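Local structure of Glucanase/chitosanase (Paenibacillus fukuinensis, 4ZY9) at residues Lys13-Ser18 with Phe25-Ala30; Trp39-Ala42 with Pro47-Ile50; Trp49-Leu54 with Thr87-Val92; Leu65-Ala70 with Val115-Thr120. The protein binds chitosan through this CBM32 carbohydrate-binding module, one domain of a longer enzyme that probably hydrolyses glycosidic bonds in chitosan and glucans. The protein carries 1 engineered substitution. All coordinates share one frame; numbering follows the deposited sequence.

Contact 1 of 4, residues Lys13-Ser18 with Phe25-Ala30; sequences KTATAS and FEASRA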
loop_
_atom_site.group_PDB
_atom_site.type_symbol
_atom_site.label_atom_id
_atom_site.label_comp_id
_atom_site.label_asym_id
_atom_site.label_seq_id
_atom_site.Cartn_x
_atom_site.Cartn_y
_atom_site.Cartn_z
ATOM N N LYS A 13 -7.896 -6.099 -7.071
ATOM C CA LYS A 13 -7.114 -7.259 -6.734
ATOM C C LYS A 13 -7.216 -7.507 -5.240
ATOM O O LYS A 13 -7.616 -6.655 -4.468
ATOM C CB LYS A 13 -5.686 -7.027 -7.079
ATOM C CG LYS A 13 -5.395 -6.874 -8.545
ATOM C CD LYS A 13 -5.788 -8.097 -9.358
ATOM C CE LYS A 13 -5.093 -8.117 -10.666
ATOM N NZ LYS A 13 -5.750 -7.061 -11.417
ATOM N N THR A 14 -6.882 -8.732 -4.823
ATOM C CA THR A 14 -7.028 -9.110 -3.383
ATOM C C THR A 14 -5.902 -8.454 -2.564
ATOM O O THR A 14 -4.751 -8.497 -2.920
ATOM C CB THR A 14 -6.864 -10.650 -3.296
ATOM O OG1 THR A 14 -7.822 -11.306 -4.165
ATOM C CG2 THR A 14 -7.057 -11.154 -1.863
ATOM N N ALA A 15 -6.329 -7.923 -1.466
ATOM C CA ALA A 15 -5.432 -7.203 -0.590
ATOM C C ALA A 15 -5.378 -7.790 0.818
ATOM O O ALA A 15 -6.423 -8.366 1.263
ATOM C CB ALA A 15 -5.741 -5.689 -0.496
ATOM N N THR A 16 -4.303 -7.612 1.511
ATOM C CA THR A 16 -4.026 -8.144 2.844
ATOM C C THR A 16 -3.447 -7.062 3.677
ATOM O O THR A 16 -2.482 -6.438 3.166
ATOM C CB THR A 16 -3.078 -9.343 2.699
ATOM O OG1 THR A 16 -3.684 -10.297 1.791
ATOM C CG2 THR A 16 -2.846 -9.985 3.987
ATOM N N ALA A 17 -3.805 -6.895 4.898
ATOM C CA ALA A 17 -3.227 -5.881 5.794
ATOM C C ALA A 17 -2.825 -6.431 7.095
ATOM O O ALA A 17 -3.378 -7.509 7.536
ATOM C CB ALA A 17 -4.161 -4.692 6.012
ATOM N N SER A 18 -2.018 -5.799 7.829
ATOM C CA SER A 18 -1.658 -6.213 9.145
ATOM C C SER A 18 -2.857 -6.109 10.107
ATOM O O SER A 18 -2.953 -6.968 11.032
ATOM C CB SER A 18 -0.606 -5.227 9.713
ATOM O OG SER A 18 -0.976 -3.895 9.473
ATOM N N PHE A 25 -13.579 -1.159 6.706
ATOM C CA PHE A 25 -12.197 -0.595 6.536
ATOM C C PHE A 25 -11.250 -1.660 6.107
ATOM O O PHE A 25 -10.032 -1.565 6.366
ATOM C CB PHE A 25 -11.788 0.046 7.850
ATOM C CG PHE A 25 -12.638 1.255 8.173
ATOM C CD1 PHE A 25 -12.524 2.391 7.389
ATOM C CD2 PHE A 25 -13.581 1.267 9.209
ATOM C CE1 PHE A 25 -13.302 3.533 7.641
ATOM C CE2 PHE A 25 -14.285 2.425 9.489
ATOM C CZ PHE A 25 -14.139 3.540 8.743
ATOM N N GLU A 26 -11.770 -2.652 5.421
ATOM C CA GLU A 26 -10.984 -3.781 4.939
ATOM C C GLU A 26 -9.866 -3.320 3.975
ATOM O O GLU A 26 -9.971 -2.279 3.293
ATOM C CB GLU A 26 -11.864 -4.786 4.196
ATOM C CG GLU A 26 -12.918 -5.494 5.052
ATOM C CD GLU A 26 -14.146 -4.614 5.336
ATOM O OE1 GLU A 26 -14.364 -3.593 4.691
ATOM O OE2 GLU A 26 -14.944 -4.994 6.287
ATOM N N ALA A 27 -8.833 -4.113 3.913
ATOM C CA ALA A 27 -7.690 -3.819 3.001
ATOM C C ALA A 27 -8.166 -3.631 1.574
ATOM O O ALA A 27 -7.661 -2.740 0.879
ATOM C CB ALA A 27 -6.691 -4.953 3.098
ATOM N N SER A 28 -9.147 -4.410 1.152
ATOM C CA SER A 28 -9.700 -4.299 -0.190
ATOM C C SER A 28 -10.139 -2.903 -0.565
ATOM O O SER A 28 -10.204 -2.576 -1.731
ATOM C CB SER A 28 -10.903 -5.351 -0.386
ATOM O OG SER A 28 -11.984 -4.899 0.452
ATOM N N ARG A 29 -10.575 -2.116 0.376
ATOM C CA ARG A 29 -11.120 -0.814 0.066
ATOM C C ARG A 29 -10.124 0.134 -0.477
ATOM O O ARG A 29 -10.484 1.112 -1.152
ATOM C CB ARG A 29 -11.767 -0.188 1.312
ATOM C CG ARG A 29 -12.785 -1.034 2.085
ATOM C CD ARG A 29 -13.855 -1.431 1.232
ATOM N NE ARG A 29 -14.810 -2.276 1.957
ATOM C CZ ARG A 29 -15.850 -1.861 2.690
ATOM N NH1 ARG A 29 -16.086 -0.542 2.944
ATOM N NH2 ARG A 29 -16.685 -2.823 3.192
ATOM N N ALA A 30 -8.817 -0.100 -0.251
ATOM C CA ALA A 30 -7.783 0.758 -0.918
ATOM C C ALA A 30 -7.658 0.434 -2.374
ATOM O O ALA A 30 -7.036 1.226 -3.132
ATOM C CB ALA A 30 -6.478 0.585 -0.209
HETATM O O HOH W 1 -9.937 -4.205 -4.348
HETATM O O HOH W 2 -9.178 -7.184 2.321
#
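Ala-15 and Ala-17 on strand 14-17 both meet the methyl group of Ala-27, and these three small side chains form the apolar part of the contact. Ala-27 CB lies 3.8 Å from Ala-15 CB and 3.9 Å from Ala-17 CB. Side chains alternate along the strand, so the two alanines face the loop while Thr-14 and Thr-16 turn away from it. Alanine suits all three places because a single methyl fills the space where the backbones run close, with the CA atoms of Ala-15 and Ser-28 5.2 Å apart.

The polar part is carried by water. One molecule donates to Ala-15 O at 3.2 Å and accepts from Ser-28 N at 3.0 Å, so the water links Ala-15 O and Ser-28 N, which do not bond each other directly. A second water donates to Ser-28 O at 3.1 Å, and more weakly to Lys-13 O.

Within residues 25-30 the chain holds its own shape. Arg-29 N and Ala-30 N bond back to Glu-26 O and Ala-27 O, three residues earlier. On the far side, Glu-26, bent at chi2 (78°), brings OE1 to 2.9 Å from Arg-29 NH2 in a salt bridge that spans the turn.

Strand 14-17 is one of the two edge strands of its sheet, paired by backbone bonds of Thr-14 and Thr-16 with strand 48-54. The loop lies against its inward side, where Ala-27 also touches Ile-50 and Ala-17 touches Trp-39.

Contact 2 of 4, residues Trp39-Ala42 with Pro47-Ile50; sequences WASA and PQWI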
loop_
_atom_site.group_PDB
_atom_site.type_symbol
_atom_site.label_atom_id
_atom_site.label_comp_id
_atom_site.label_asym_id
_atom_site.label_seq_id
_atom_site.Cartn_x
_atom_site.Cartn_y
_atom_site.Cartn_z
ATOM N N TRP A 39 -9.131 1.595 3.279
ATOM C CA TRP A 39 -8.557 0.775 4.345
ATOM C C TRP A 39 -8.203 1.685 5.496
ATOM O O TRP A 39 -7.660 2.786 5.289
ATOM C CB TRP A 39 -7.283 0.096 3.835
ATOM C CG TRP A 39 -6.476 -0.495 4.904
ATOM C CD1 TRP A 39 -6.871 -1.593 5.749
ATOM C CD2 TRP A 39 -5.157 -0.133 5.327
ATOM N NE1 TRP A 39 -5.868 -1.850 6.617
ATOM C CE2 TRP A 39 -4.787 -1.009 6.404
ATOM C CE3 TRP A 39 -4.217 0.834 4.923
ATOM C CZ2 TRP A 39 -3.539 -1.008 6.994
ATOM C CZ3 TRP A 39 -3.025 0.878 5.533
ATOM C CH2 TRP A 39 -2.671 -0.028 6.563
ATOM N N ALA A 40 -8.406 1.208 6.711
ATOM C CA ALA A 40 -7.843 1.890 7.917
ATOM C C ALA A 40 -7.359 0.755 8.820
ATOM O O ALA A 40 -8.119 -0.237 9.031
ATOM C CB ALA A 40 -8.899 2.729 8.611
ATOM N N SER A 41 -6.187 0.889 9.366
ATOM C CA SER A 41 -5.618 -0.128 10.275
ATOM C C SER A 41 -6.188 0.067 11.664
ATOM O O SER A 41 -6.839 1.061 11.995
ATOM C CB SER A 41 -4.063 0.130 10.352
ATOM O OG SER A 41 -3.710 1.245 11.069
ATOM N N ALA A 42 -5.824 -0.872 12.564
ATOM C CA ALA A 42 -5.992 -0.570 13.964
ATOM C C ALA A 42 -5.257 0.645 14.347
ATOM O O ALA A 42 -4.218 0.937 13.740
ATOM C CB ALA A 42 -5.532 -1.753 14.822
ATOM N N PRO A 47 4.332 -1.254 13.752
ATOM C CA PRO A 47 4.035 -0.795 12.382
ATOM C C PRO A 47 2.690 -1.274 11.927
ATOM O O PRO A 47 1.989 -2.041 12.598
ATOM C CB PRO A 47 5.141 -1.496 11.552
ATOM C CG PRO A 47 5.255 -2.893 12.244
ATOM C CD PRO A 47 5.062 -2.550 13.732
ATOM N N GLN A 48 2.251 -0.844 10.768
ATOM C CA GLN A 48 1.143 -1.409 10.025
ATOM C C GLN A 48 1.481 -1.542 8.592
ATOM O O GLN A 48 2.372 -0.835 8.099
ATOM C CB GLN A 48 -0.150 -0.598 10.179
ATOM C CG GLN A 48 -0.562 -0.404 11.603
ATOM C CD GLN A 48 -1.082 -1.642 12.345
ATOM O OE1 GLN A 48 -1.111 -1.616 13.633
ATOM N NE2 GLN A 48 -1.610 -2.582 11.676
ATOM N N TRP A 49 0.833 -2.349 7.845
ATOM C CA TRP A 49 1.157 -2.610 6.395
ATOM C C TRP A 49 -0.033 -3.046 5.649
ATOM O O TRP A 49 -1.004 -3.605 6.245
ATOM C CB TRP A 49 2.381 -3.550 6.268
ATOM C CG TRP A 49 2.226 -4.887 6.924
ATOM C CD1 TRP A 49 2.776 -5.249 8.127
ATOM C CD2 TRP A 49 1.428 -5.987 6.496
ATOM N NE1 TRP A 49 2.426 -6.500 8.463
ATOM C CE2 TRP A 49 1.632 -7.041 7.492
ATOM C CE3 TRP A 49 0.669 -6.243 5.402
ATOM C CZ2 TRP A 49 0.986 -8.283 7.406
ATOM C CZ3 TRP A 49 -0.042 -7.524 5.365
ATOM C CH2 TRP A 49 0.164 -8.482 6.329
ATOM N N ILE A 50 0.017 -2.912 4.328
ATOM C CA ILE A 50 -0.975 -3.410 3.447
ATOM C C ILE A 50 -0.308 -3.831 2.181
ATOM O O ILE A 50 0.571 -3.077 1.681
ATOM C CB ILE A 50 -2.091 -2.361 3.201
ATOM C CG1 ILE A 50 -3.186 -2.902 2.263
ATOM C CG2 ILE A 50 -1.531 -1.027 2.705
ATOM C CD1 ILE A 50 -4.421 -2.095 2.346
#
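Ile-50 lays its CD1 methyl over one face of the Trp-39 indole, forming a CH-pi contact with the five-membered ring. CD1 stands 3.9 Å from the centroid of that ring, 25° off its normal. With CG1 anti to the backbone N (chi1 -179°), the isoleucine extends along the ring, while its CG2 reaches Trp-39 CZ3 at 3.7 Å. Trp-49 O approaches CZ2 obliquely. The opposite face carries Ser-41 N, 3.8 Å above the ring plane.

The other end is looser. Ser-41 OG lies nearest Gln-48 CG, at 3.6 Å, a van der Waals contact, and partly exposed Ala-42 barely takes part.

A broad flat ring suits this buried place because its face takes up Ile-50, and its one polar atom, NE1, is satisfied by Ser-19 O; an alanine here would probably leave that carbonyl without its donor and open a gap beneath Ile-50. Strands 39-40 and 48-54 belong to different sheets, so this is packing inside the beta-sandwich. The chemistry is divided: dispersion forces bind the segments to each other, whereas the hydrogen bonds of Trp-39 NE1 and Ser-41 OG go to Ser-19 O, Ala-42 O and Tyr-128 N rather than across the contact.

Contact 3 of 4, residues Trp49-Leu54 with Thr87-Val92; sequences WIYVNL and TNWTTV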
loop_
_atom_site.group_PDB
_atom_site.type_symbol
_atom_site.label_atom_id
_atom_site.label_comp_id
_atom_site.label_asym_id
_atom_site.label_seq_id
_atom_site.Cartn_x
_atom_site.Cartn_y
_atom_site.Cartn_z
ATOM N N TRP A 49 0.833 -2.349 7.845
ATOM C CA TRP A 49 1.157 -2.610 6.395
ATOM C C TRP A 49 -0.033 -3.046 5.649
ATOM O O TRP A 49 -1.004 -3.605 6.245
ATOM C CB TRP A 49 2.381 -3.550 6.268
ATOM C CG TRP A 49 2.226 -4.887 6.924
ATOM C CD1 TRP A 49 2.776 -5.249 8.127
ATOM C CD2 TRP A 49 1.428 -5.987 6.496
ATOM N NE1 TRP A 49 2.426 -6.500 8.463
ATOM C CE2 TRP A 49 1.632 -7.041 7.492
ATOM C CE3 TRP A 49 0.669 -6.243 5.402
ATOM C CZ2 TRP A 49 0.986 -8.283 7.406
ATOM C CZ3 TRP A 49 -0.042 -7.524 5.365
ATOM C CH2 TRP A 49 0.164 -8.482 6.329
ATOM N N ILE A 50 0.017 -2.912 4.328
ATOM C CA ILE A 50 -0.975 -3.410 3.447
ATOM C C ILE A 50 -0.308 -3.831 2.181
ATOM O O ILE A 50 0.571 -3.077 1.681
ATOM C CB ILE A 50 -2.091 -2.361 3.201
ATOM C CG1 ILE A 50 -3.186 -2.902 2.263
ATOM C CG2 ILE A 50 -1.531 -1.027 2.705
ATOM C CD1 ILE A 50 -4.421 -2.095 2.346
ATOM N N TYR A 51 -0.652 -4.954 1.599
ATOM C CA TYR A 51 -0.146 -5.347 0.319
ATOM C C TYR A 51 -1.244 -5.817 -0.581
ATOM O O TYR A 51 -2.368 -6.188 -0.127
ATOM C CB TYR A 51 0.999 -6.422 0.328
ATOM C CG TYR A 51 0.648 -7.799 0.797
ATOM C CD1 TYR A 51 -0.025 -8.710 -0.002
ATOM C CD2 TYR A 51 1.039 -8.246 2.015
ATOM C CE1 TYR A 51 -0.256 -10.016 0.434
ATOM C CE2 TYR A 51 0.803 -9.573 2.448
ATOM C CZ TYR A 51 0.160 -10.379 1.622
ATOM O OH TYR A 51 -0.060 -11.705 2.057
ATOM N N VAL A 52 -1.005 -5.798 -1.884
ATOM C CA VAL A 52 -1.871 -6.298 -2.948
ATOM C C VAL A 52 -1.211 -7.431 -3.655
ATOM O O VAL A 52 -0.028 -7.414 -3.907
ATOM C CB VAL A 52 -2.316 -5.174 -3.897
ATOM C CG1 VAL A 52 -1.177 -4.517 -4.602
ATOM C CG2 VAL A 52 -3.395 -5.643 -4.828
ATOM N N ASN A 53 -2.042 -8.458 -4.016
ATOM C CA ASN A 53 -1.652 -9.576 -4.871
ATOM C C ASN A 53 -2.060 -9.224 -6.254
ATOM O O ASN A 53 -3.292 -9.191 -6.546
ATOM C CB ASN A 53 -2.362 -10.827 -4.323
ATOM C CG ASN A 53 -2.024 -12.069 -5.131
ATOM O OD1 ASN A 53 -1.545 -11.998 -6.227
ATOM N ND2 ASN A 53 -2.355 -13.232 -4.579
ATOM N N LEU A 54 -1.143 -8.923 -7.119
ATOM C CA LEU A 54 -1.462 -8.603 -8.503
ATOM C C LEU A 54 -2.005 -9.756 -9.347
ATOM O O LEU A 54 -2.462 -9.542 -10.485
ATOM C CB LEU A 54 -0.244 -7.944 -9.164
ATOM C CG LEU A 54 0.357 -6.727 -8.526
ATOM C CD1 LEU A 54 1.550 -6.317 -9.247
ATOM C CD2 LEU A 54 -0.686 -5.612 -8.431
ATOM N N THR A 87 7.197 -13.481 1.697
ATOM C CA THR A 87 8.118 -13.360 2.810
ATOM C C THR A 87 9.459 -12.675 2.390
ATOM O O THR A 87 10.178 -12.130 3.285
ATOM C CB THR A 87 8.436 -14.749 3.471
ATOM O OG1 THR A 87 9.135 -15.491 2.540
ATOM C CG2 THR A 87 7.209 -15.496 3.926
ATOM N N ASN A 88 9.778 -12.710 1.104
ATOM C CA ASN A 88 11.006 -12.096 0.612
ATOM C C ASN A 88 10.582 -10.791 -0.094
ATOM O O ASN A 88 9.953 -10.820 -1.142
ATOM C CB ASN A 88 11.688 -13.020 -0.366
ATOM C CG ASN A 88 11.998 -14.352 0.193
ATOM O OD1 ASN A 88 11.533 -15.401 -0.341
ATOM N ND2 ASN A 88 12.917 -14.326 1.194
ATOM N N TRP A 89 10.974 -9.701 0.541
ATOM C CA TRP A 89 10.573 -8.320 0.190
ATOM C C TRP A 89 11.832 -7.524 -0.138
ATOM O O TRP A 89 12.858 -7.647 0.559
ATOM C CB TRP A 89 9.845 -7.575 1.289
ATOM C CG TRP A 89 8.510 -8.137 1.681
ATOM C CD1 TRP A 89 8.240 -8.910 2.772
ATOM C CD2 TRP A 89 7.265 -7.973 1.006
ATOM N NE1 TRP A 89 6.916 -9.227 2.823
ATOM C CE2 TRP A 89 6.260 -8.698 1.762
ATOM C CE3 TRP A 89 6.880 -7.294 -0.185
ATOM C CZ2 TRP A 89 4.956 -8.723 1.422
ATOM C CZ3 TRP A 89 5.578 -7.382 -0.527
ATOM C CH2 TRP A 89 4.584 -8.155 0.233
ATOM N N THR A 90 11.788 -6.732 -1.209
ATOM C CA THR A 90 12.806 -5.740 -1.527
ATOM C C THR A 90 12.186 -4.369 -1.431
ATOM O O THR A 90 11.127 -4.080 -2.057
ATOM C CB THR A 90 13.333 -5.946 -2.931
ATOM O OG1 THR A 90 14.001 -7.237 -3.017
ATOM C CG2 THR A 90 14.379 -4.946 -3.241
ATOM N N THR A 91 12.803 -3.487 -0.639
ATOM C CA THR A 91 12.407 -2.109 -0.583
ATOM C C THR A 91 12.774 -1.332 -1.789
ATOM O O THR A 91 13.946 -1.446 -2.228
ATOM C CB THR A 91 12.985 -1.456 0.707
ATOM O OG1 THR A 91 12.416 -2.230 1.771
ATOM C CG2 THR A 91 12.737 0.002 0.768
ATOM N N VAL A 92 11.849 -0.645 -2.380
ATOM C CA VAL A 92 12.098 0.242 -3.558
ATOM C C VAL A 92 11.982 1.685 -3.248
ATOM O O VAL A 92 12.432 2.499 -4.127
ATOM C CB VAL A 92 11.206 -0.209 -4.715
ATOM C CG1 VAL A 92 11.487 -1.618 -5.069
ATOM C CG2 VAL A 92 9.744 0.075 -4.435
#
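Tyr-51 and Trp-89 are the two residues that touch across this contact, as an aromatic pair. Trp-89 CH2, at the far end of the indole, comes 4.0 Å from Tyr-51 CD2 and equally near Tyr-51 CB, so it rests beside the root of the phenol side chain. The two side chains cross at about a right angle. The ring planes are inclined at 52° and the tyrosine and six-membered tryptophan centroids lie 5.7 Å apart, an oblique meeting.

Two large aromatic side chains together bridge the gap between CA atoms 11.1 Å apart, Trp-89 with its CG anti to the carbonyl carbon (chi1 -65°). Strands 114-122 and 75-80 lie between strands 48-54 and 90-95 in the five-stranded sheet, so the pair links two non-adjacent strands across its surface.

Cationic and further aromatic groups complete the setting. Arg-116, on strand 114-122, makes cation-pi contacts with Trp-89 and with Trp-49, while Tyr-51 also meets the rings of Trp-49 and Tyr-114.

Both residues stay partly exposed and bury little area between them. The contact thus rests on weak dispersion between ring atoms, and the cation-pi contact of Arg-116 would probably polarise the Trp-89 ring and help fix its place.

Contact 4 of 4, residues Leu65-Ala70 with Val115-Thr120; sequences LNWEAA and VRMHGT. Engineered in segment 115-120: Met-117 (natural residue Val).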
loop_
_atom_site.group_PDB
_atom_site.type_symbol
_atom_site.label_atom_id
_atom_site.label_comp_id
_atom_site.label_asym_id
_atom_site.label_seq_id
_atom_site.Cartn_x
_atom_site.Cartn_y
_atom_site.Cartn_z
ATOM N N LEU A 65 -0.236 6.468 -3.824
ATOM C CA LEU A 65 -0.992 6.405 -2.557
ATOM C C LEU A 65 -1.857 7.624 -2.368
ATOM O O LEU A 65 -1.313 8.788 -2.497
ATOM C CB LEU A 65 -0.101 6.259 -1.409
ATOM C CG LEU A 65 0.909 5.078 -1.455
ATOM C CD1 LEU A 65 1.832 5.096 -0.266
ATOM C CD2 LEU A 65 0.193 3.733 -1.480
ATOM N N ASN A 66 -3.121 7.478 -2.086
ATOM C CA ASN A 66 -3.979 8.580 -1.706
ATOM C C ASN A 66 -4.364 8.409 -0.262
ATOM O O ASN A 66 -5.228 7.570 0.074
ATOM C CB ASN A 66 -5.192 8.615 -2.591
ATOM C CG ASN A 66 -6.183 9.736 -2.199
ATOM O OD1 ASN A 66 -5.921 10.528 -1.384
ATOM N ND2 ASN A 66 -7.285 9.792 -2.974
ATOM N N TRP A 67 -3.637 9.070 0.611
ATOM C CA TRP A 67 -3.844 8.975 2.044
ATOM C C TRP A 67 -5.031 9.620 2.590
ATOM O O TRP A 67 -5.379 10.748 2.139
ATOM C CB TRP A 67 -2.620 9.556 2.743
ATOM C CG TRP A 67 -1.303 8.835 2.564
ATOM C CD1 TRP A 67 -0.302 9.173 1.791
ATOM C CD2 TRP A 67 -0.867 7.677 3.295
ATOM N NE1 TRP A 67 0.728 8.299 1.912
ATOM C CE2 TRP A 67 0.365 7.336 2.808
ATOM C CE3 TRP A 67 -1.447 6.785 4.241
ATOM C CZ2 TRP A 67 1.111 6.259 3.348
ATOM C CZ3 TRP A 67 -0.719 5.781 4.750
ATOM C CH2 TRP A 67 0.510 5.476 4.282
ATOM N N GLU A 68 -5.674 9.026 3.587
ATOM C CA GLU A 68 -6.565 9.745 4.421
ATOM C C GLU A 68 -5.720 10.580 5.445
ATOM O O GLU A 68 -4.534 10.513 5.453
ATOM C CB GLU A 68 -7.551 8.731 5.025
ATOM C CG GLU A 68 -8.767 9.294 5.858
ATOM C CD GLU A 68 -8.535 9.325 7.333
ATOM O OE1 GLU A 68 -7.571 8.786 7.891
ATOM O OE2 GLU A 68 -9.386 9.996 7.995
ATOM N N ALA A 69 -6.431 11.316 6.308
ATOM C CA ALA A 69 -5.727 12.160 7.277
ATOM C C ALA A 69 -4.690 11.345 8.017
ATOM O O ALA A 69 -3.680 11.869 8.466
ATOM C CB ALA A 69 -6.714 12.785 8.245
ATOM N N ALA A 70 -4.981 10.087 8.324
ATOM C CA ALA A 70 -4.095 9.245 9.124
ATOM C C ALA A 70 -2.987 8.681 8.251
ATOM O O ALA A 70 -3.039 7.441 7.818
ATOM C CB ALA A 70 -4.928 8.199 9.828
ATOM N N VAL A 115 2.842 -6.105 -3.815
ATOM C CA VAL A 115 3.392 -4.769 -3.611
ATOM C C VAL A 115 2.863 -4.280 -2.254
ATOM O O VAL A 115 1.618 -4.370 -2.043
ATOM C CB VAL A 115 2.983 -3.811 -4.749
ATOM C CG1 VAL A 115 3.593 -2.428 -4.499
ATOM C CG2 VAL A 115 3.410 -4.379 -6.057
ATOM N N ARG A 116 3.726 -3.862 -1.365
ATOM C CA ARG A 116 3.400 -3.529 -0.012
ATOM C C ARG A 116 3.751 -2.101 0.343
ATOM O O ARG A 116 4.834 -1.632 -0.029
ATOM C CB ARG A 116 4.167 -4.444 0.950
ATOM C CG ARG A 116 3.792 -4.336 2.427
ATOM C CD ARG A 116 4.137 -5.518 3.330
ATOM N NE ARG A 116 5.578 -5.614 3.570
ATOM C CZ ARG A 116 6.122 -6.251 4.634
ATOM N NH1 ARG A 116 5.328 -6.892 5.468
ATOM N NH2 ARG A 116 7.402 -6.207 4.813
HETATM N N MSE A 117 2.904 -1.475 1.090
HETATM C CA MSE A 117 3.219 -0.229 1.848
HETATM C C MSE A 117 3.411 -0.645 3.276
HETATM O O MSE A 117 2.471 -1.237 3.884
HETATM C CB MSE A 117 2.076 0.733 1.744
HETATM C CG MSE A 117 2.360 2.143 2.275
HETATM SE SE MSE A 117 2.572 2.258 4.272
HETATM C CE MSE A 117 0.840 1.605 4.837
ATOM N N HIS A 118 4.612 -0.550 3.820
ATOM C CA HIS A 118 4.931 -0.893 5.199
ATOM C C HIS A 118 5.233 0.385 5.965
ATOM O O HIS A 118 6.163 1.091 5.608
ATOM C CB HIS A 118 6.116 -1.889 5.257
ATOM C CG HIS A 118 6.393 -2.410 6.585
ATOM N ND1 HIS A 118 7.126 -1.733 7.502
ATOM C CD2 HIS A 118 5.927 -3.516 7.200
ATOM C CE1 HIS A 118 7.138 -2.412 8.648
ATOM N NE2 HIS A 118 6.409 -3.489 8.483
ATOM N N GLY A 119 4.473 0.684 6.942
ATOM C CA GLY A 119 4.556 1.906 7.641
ATOM C C GLY A 119 5.042 1.749 9.044
ATOM O O GLY A 119 4.561 0.858 9.803
ATOM N N THR A 120 5.959 2.595 9.513
ATOM C CA THR A 120 6.534 2.528 10.842
ATOM C C THR A 120 6.320 3.709 11.730
ATOM O O THR A 120 6.451 3.563 12.981
ATOM C CB THR A 120 8.045 2.150 10.802
ATOM O OG1 THR A 120 8.689 3.207 10.112
ATOM C CG2 THR A 120 8.314 0.815 10.146
#
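Met-117, a selenomethionine engineered in place of the natural valine, reaches from strand 114-122 towards Leu-65 and Trp-67 on the facing strand. Its CB heads into the interior, and CG, anti to the backbone N (chi1 -170°), meets Leu-65 CD1 at 3.9 Å. The chain then bends at chi2 (-69°), which swings SE to 3.8 Å from Trp-67 CH2. A second bend at chi3 brings the terminal CE to the same ring carbon, at 3.9 Å, so the selenium and the methyl both press on the CH2 corner of the indole.

The selenium comes at the rim of the ring, not over it. It lies 5.1 Å from the centroid of the six-membered ring, 78° off the normal, which makes this an edge-on Met-aromatic contact. Leucine and tryptophan suit the sandwich interior as large, mainly apolar side chains; the indole's polar NE1 points elsewhere and bonds to Asp-103 OD2. In this variant a CB on Gly-119, two residues on, would stand only 3.4 Å from the selenium.

Ile-50, Tyr-75 and Trp-39 also touch Met-117, and Phe-133 lies against Leu-65. Side chains meeting between strands of two different sheets in this way make up the hydrophobic core of a beta-sandwich, the galactose-binding-like fold of CBM32 modules.

Overall arrangement
From the N terminus, contact 1 closes first, folding the loop after strand 14-17 back onto that edge strand across six intervening residues. Contact 2 follows in series and closes another short loop, bringing strand 39-40 against the start of strand 48-54. Contact 3 begins on that same strand, sharing Trp-49 and Ile-50 with contact 2, and runs on to residues 87-92. Contact 4 opens within that span and ends beyond it, so contacts 3 and 4 cross. Backbone bonds of Ile-50 and Val-52 with strand 114-122 join them. Contact 3 stays on one sheet, whereas contacts 2 and 4 tie it to the other.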